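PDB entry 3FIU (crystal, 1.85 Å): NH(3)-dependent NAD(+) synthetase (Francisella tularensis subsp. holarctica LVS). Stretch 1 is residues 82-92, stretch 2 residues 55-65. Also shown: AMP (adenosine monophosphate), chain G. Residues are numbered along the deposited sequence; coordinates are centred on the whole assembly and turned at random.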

# COMPACT_ATOMS: atom_id res chain seq x y z
N ASN A 82 -4.00 -28.23 -6.97
CA ASN A 82 -4.30 -28.89 -5.70
C ASN A 82 -3.85 -28.03 -4.53
O ASN A 82 -3.15 -28.50 -3.64
CB ASN A 82 -3.65 -30.28 -5.63
CG ASN A 82 -4.36 -31.29 -6.49
OD1 ASN A 82 -5.40 -31.80 -6.11
ND2 ASN A 82 -3.83 -31.56 -7.67
N ILE A 83 -4.23 -26.75 -4.56
CA ILE A 83 -3.83 -25.84 -3.50
C ILE A 83 -4.97 -25.43 -2.59
O ILE A 83 -6.14 -25.39 -3.00
CB ILE A 83 -3.05 -24.59 -4.03
CG1 ILE A 83 -3.83 -23.84 -5.11
CG2 ILE A 83 -1.66 -25.02 -4.53
CD1 ILE A 83 -3.25 -22.45 -5.42
N GLU A 84 -4.62 -25.13 -1.34
CA GLU A 84 -5.49 -24.41 -0.43
C GLU A 84 -6.02 -23.13 -1.11
O GLU A 84 -5.27 -22.40 -1.76
CB GLU A 84 -4.73 -24.02 0.85
CG GLU A 84 -5.66 -23.55 2.00
CD GLU A 84 -4.91 -23.18 3.28
OE1 GLU A 84 -3.75 -23.66 3.46
OE2 GLU A 84 -5.48 -22.41 4.09
N HIS A 85 -7.31 -22.86 -0.95
CA HIS A 85 -7.89 -21.66 -1.56
C HIS A 85 -9.16 -21.24 -0.86
O HIS A 85 -9.81 -22.05 -0.20
CB HIS A 85 -8.22 -21.96 -3.04
CG HIS A 85 -9.22 -23.06 -3.19
ND1 HIS A 85 -8.90 -24.38 -2.99
CD2 HIS A 85 -10.55 -23.02 -3.42
CE1 HIS A 85 -9.98 -25.12 -3.15
NE2 HIS A 85 -11.00 -24.32 -3.42
N TYR A 86 -9.52 -19.98 -1.02
CA TYR A 86 -10.81 -19.47 -0.54
C TYR A 86 -11.40 -18.54 -1.57
O TYR A 86 -10.67 -17.77 -2.23
CB TYR A 86 -10.61 -18.72 0.79
CG TYR A 86 -9.93 -19.60 1.82
CD1 TYR A 86 -8.53 -19.68 1.87
CD2 TYR A 86 -10.68 -20.41 2.68
CE1 TYR A 86 -7.90 -20.52 2.75
CE2 TYR A 86 -10.05 -21.25 3.58
CZ TYR A 86 -8.66 -21.30 3.61
OH TYR A 86 -8.02 -22.14 4.48
N THR A 87 -12.70 -18.65 -1.76
CA THR A 87 -13.46 -17.73 -2.59
C THR A 87 -14.30 -16.85 -1.71
O THR A 87 -15.23 -17.32 -1.01
CB THR A 87 -14.34 -18.47 -3.61
OG1 THR A 87 -13.54 -19.37 -4.39
CG2 THR A 87 -15.05 -17.45 -4.53
N ILE A 88 -14.00 -15.56 -1.72
CA ILE A 88 -14.68 -14.61 -0.83
C ILE A 88 -15.17 -13.40 -1.61
O ILE A 88 -14.37 -12.69 -2.24
CB ILE A 88 -13.77 -14.15 0.33
CG1 ILE A 88 -13.34 -15.35 1.18
CG2 ILE A 88 -14.46 -13.07 1.19
CD1 ILE A 88 -12.13 -15.08 2.05
N SER A 89 -16.49 -13.15 -1.59
CA SER A 89 -17.00 -11.94 -2.22
C SER A 89 -16.53 -10.72 -1.44
O SER A 89 -16.68 -10.66 -0.21
CB SER A 89 -18.52 -11.91 -2.28
OG SER A 89 -18.96 -10.71 -2.90
N ILE A 90 -16.00 -9.73 -2.16
CA ILE A 90 -15.57 -8.49 -1.54
C ILE A 90 -16.71 -7.49 -1.55
O ILE A 90 -16.56 -6.35 -1.08
CB ILE A 90 -14.27 -7.90 -2.20
CG1 ILE A 90 -14.56 -7.37 -3.63
CG2 ILE A 90 -13.18 -8.95 -2.21
CD1 ILE A 90 -13.46 -6.49 -4.20
N GLN A 91 -17.86 -7.91 -2.08
CA GLN A 91 -18.96 -6.96 -2.26
C GLN A 91 -19.48 -6.33 -0.94
O GLN A 91 -19.70 -5.12 -0.89
CB GLN A 91 -20.10 -7.55 -3.14
CG GLN A 91 -21.09 -6.49 -3.71
CD GLN A 91 -20.42 -5.55 -4.71
OE1 GLN A 91 -19.49 -5.94 -5.40
NE2 GLN A 91 -20.88 -4.30 -4.76
N PRO A 92 -19.73 -7.15 0.11
CA PRO A 92 -20.18 -6.55 1.40
C PRO A 92 -19.23 -5.48 1.95
O PRO A 92 -19.66 -4.39 2.35
CB PRO A 92 -20.21 -7.75 2.37
CG PRO A 92 -20.46 -8.91 1.47
CD PRO A 92 -19.73 -8.62 0.17
P AMP G . -5.21 -7.03 -13.45
O1P AMP G . -3.77 -6.94 -13.95
O2P AMP G . -5.74 -5.66 -12.99
O3P AMP G . -6.20 -7.79 -14.26
O5' AMP G . -5.13 -7.80 -12.02
C5' AMP G . -4.06 -7.49 -11.11
C4' AMP G . -4.04 -8.54 -10.02
O4' AMP G . -5.08 -8.33 -9.07
C3' AMP G . -4.31 -9.95 -10.54
O3' AMP G . -3.11 -10.48 -11.09
C2' AMP G . -4.73 -10.67 -9.26
O2' AMP G . -3.58 -11.11 -8.50
C1' AMP G . -5.49 -9.58 -8.50
N9 AMP G . -6.94 -9.73 -8.77
C8 AMP G . -7.68 -9.03 -9.67
N7 AMP G . -8.98 -9.44 -9.66
C5 AMP G . -9.05 -10.45 -8.76
C6 AMP G . -10.13 -11.32 -8.25
N6 AMP G . -11.38 -11.23 -8.75
N1 AMP G . -9.77 -12.20 -7.29
C2 AMP G . -8.52 -12.33 -6.80
N3 AMP G . -7.48 -11.56 -7.20
C4 AMP G . -7.71 -10.62 -8.17
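Stretch 2 (55-65) PTTALILPSDN

How does stretch 2 run relative to stretch 1? Its strand, residues 56-60, lies beside the strand ending at Thr87 and points the same way, the two axes diverging by 12° and approaching to 4.6 Å. The chain of stretch 1 leaves a helix at Asn82, whose phi is positive, and turns extended at Ile83. There the side chain points toward stretch 2: Ile83 CB lies 3.5 Å from Thr56 O, and Ile83 CD1 packs on Ala58 CB at 3.7 Å. A water closes the gap at this end, giving a hydrogen to Thr56 O and accepting one from Glu84 N.

What holds the two strands in register? As in any parallel pair, one residue bonds to two neighbours of its partner. Ala58 lies opposite His85 (CA to CA 4.6 Å), its N donating to Glu84 O at 3.0 Å and its O accepting from Tyr86 N at 3.0 Å. Ile60, opposite Thr87 with the CA atoms 4.5 Å apart, repeats the pattern: Ile60 N donates to Tyr86 O at 2.7 Å, and Ile60 O accepts from Ile88 N at 2.8 Å.

How do the side chains sort themselves along this pair? A second water links Glu84 OE1 with Thr57 OG1, and Glu84 OE2 accepts from the hydroxyl of Tyr86. His85 shares a face with Ala58, but its end leads away, its ND1 bonding back to Ile83 O at 2.9 Å. On the other face, Tyr86 meets Leu59, with Tyr86 CD1 3.9 Å from Leu59 CD2, and Thr57 CG2 also sits at the ring edge, 4.0 Å from Tyr86 CE1. Thr87 returns to the face of His85, Ala58 and Ile60, where Thr87 OG1 comes within 3.7 Å of Ile60 CD1.

How does the pairing continue beyond the strands? Leu61 CA makes a CA-H...O contact with Ile88 O at 3.3 Å, while Leu61 N donates to AMP N1 at 2.9 Å. Ile88 CB packs on Leu61 CD2 at 4.0 Å. Ser89 OG caps the following helix by accepting from Gln91 N at 3.1 Å. Past Ser89, Ile90 N donates to Pro62 O at 2.9 Å, extending the backbone contact, and Ile90 CG2 packs on Leu61 CB at 3.7 Å. Gln91 then reaches across, its OE1 accepting from Asp64 N at 2.8 Å in a nearly straight bond, while Pro92 lies beyond contact.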

# COMPACT_ATOMS: atom_id res chain seq x y z
N PRO A 55 4.17 -24.17 0.87
CA PRO A 55 2.73 -23.92 1.02
C PRO A 55 2.30 -22.70 0.22
O PRO A 55 2.95 -21.66 0.28
CB PRO A 55 2.58 -23.65 2.52
CG PRO A 55 3.65 -24.51 3.16
CD PRO A 55 4.82 -24.47 2.17
N THR A 56 1.22 -22.84 -0.54
CA THR A 56 0.80 -21.79 -1.47
C THR A 56 -0.72 -21.74 -1.39
O THR A 56 -1.37 -22.75 -1.59
CB THR A 56 1.21 -22.10 -2.94
OG1 THR A 56 2.65 -22.08 -3.06
CG2 THR A 56 0.62 -21.06 -3.93
N THR A 57 -1.28 -20.57 -1.10
CA THR A 57 -2.76 -20.46 -1.02
C THR A 57 -3.22 -19.43 -2.02
O THR A 57 -2.58 -18.37 -2.15
CB THR A 57 -3.16 -20.01 0.41
OG1 THR A 57 -2.77 -21.02 1.33
CG2 THR A 57 -4.70 -19.74 0.56
N ALA A 58 -4.36 -19.70 -2.67
CA ALA A 58 -4.98 -18.73 -3.57
C ALA A 58 -6.25 -18.13 -3.00
O ALA A 58 -7.08 -18.85 -2.45
CB ALA A 58 -5.28 -19.37 -4.92
N LEU A 59 -6.41 -16.82 -3.14
CA LEU A 59 -7.66 -16.19 -2.80
C LEU A 59 -8.37 -15.78 -4.09
O LEU A 59 -7.78 -15.15 -4.94
CB LEU A 59 -7.43 -14.97 -1.89
CG LEU A 59 -6.67 -15.20 -0.60
CD1 LEU A 59 -6.75 -13.91 0.26
CD2 LEU A 59 -7.24 -16.42 0.14
N ILE A 60 -9.63 -16.17 -4.21
CA ILE A 60 -10.50 -15.62 -5.25
C ILE A 60 -11.42 -14.61 -4.62
O ILE A 60 -12.15 -14.91 -3.67
CB ILE A 60 -11.29 -16.72 -5.95
CG1 ILE A 60 -10.33 -17.76 -6.55
CG2 ILE A 60 -12.29 -16.12 -7.03
CD1 ILE A 60 -11.07 -18.96 -7.16
N LEU A 61 -11.41 -13.39 -5.17
CA LEU A 61 -11.99 -12.24 -4.48
C LEU A 61 -12.90 -11.44 -5.41
O LEU A 61 -12.62 -10.26 -5.72
CB LEU A 61 -10.86 -11.35 -3.90
CG LEU A 61 -9.95 -12.11 -2.94
CD1 LEU A 61 -8.68 -11.30 -2.57
CD2 LEU A 61 -10.79 -12.39 -1.68
N PRO A 62 -14.00 -12.07 -5.84
CA PRO A 62 -14.87 -11.36 -6.78
C PRO A 62 -15.66 -10.19 -6.18
O PRO A 62 -16.07 -10.22 -5.02
CB PRO A 62 -15.83 -12.46 -7.27
CG PRO A 62 -15.83 -13.48 -6.19
CD PRO A 62 -14.51 -13.42 -5.52
N SER A 63 -15.90 -9.17 -6.99
CA SER A 63 -16.93 -8.19 -6.68
C SER A 63 -18.09 -8.45 -7.65
O SER A 63 -17.97 -9.28 -8.54
CB SER A 63 -16.41 -6.79 -6.87
OG SER A 63 -16.13 -6.56 -8.25
N ASP A 64 -19.20 -7.75 -7.49
CA ASP A 64 -20.31 -7.97 -8.42
C ASP A 64 -19.95 -7.57 -9.85
O ASP A 64 -20.59 -8.03 -10.77
CB ASP A 64 -21.57 -7.27 -7.93
CG ASP A 64 -22.17 -7.96 -6.70
OD1 ASP A 64 -21.70 -9.06 -6.32
OD2 ASP A 64 -23.10 -7.39 -6.12
N ASN A 65 -18.92 -6.75 -10.04
CA ASN A 65 -18.47 -6.34 -11.39
C ASN A 65 -17.79 -7.46 -12.18
O ASN A 65 -17.75 -7.42 -13.43
CB ASN A 65 -17.50 -5.16 -11.33
CG ASN A 65 -18.09 -3.95 -10.63
OD1 ASN A 65 -18.57 -3.01 -11.27
ND2 ASN A 65 -18.07 -3.98 -9.29
O HOH W 1 -1.90 -25.23 -0.64
O HOH W 2 -1.52 -23.85 1.98
O HOH W 3 -19.06 -10.88 -5.76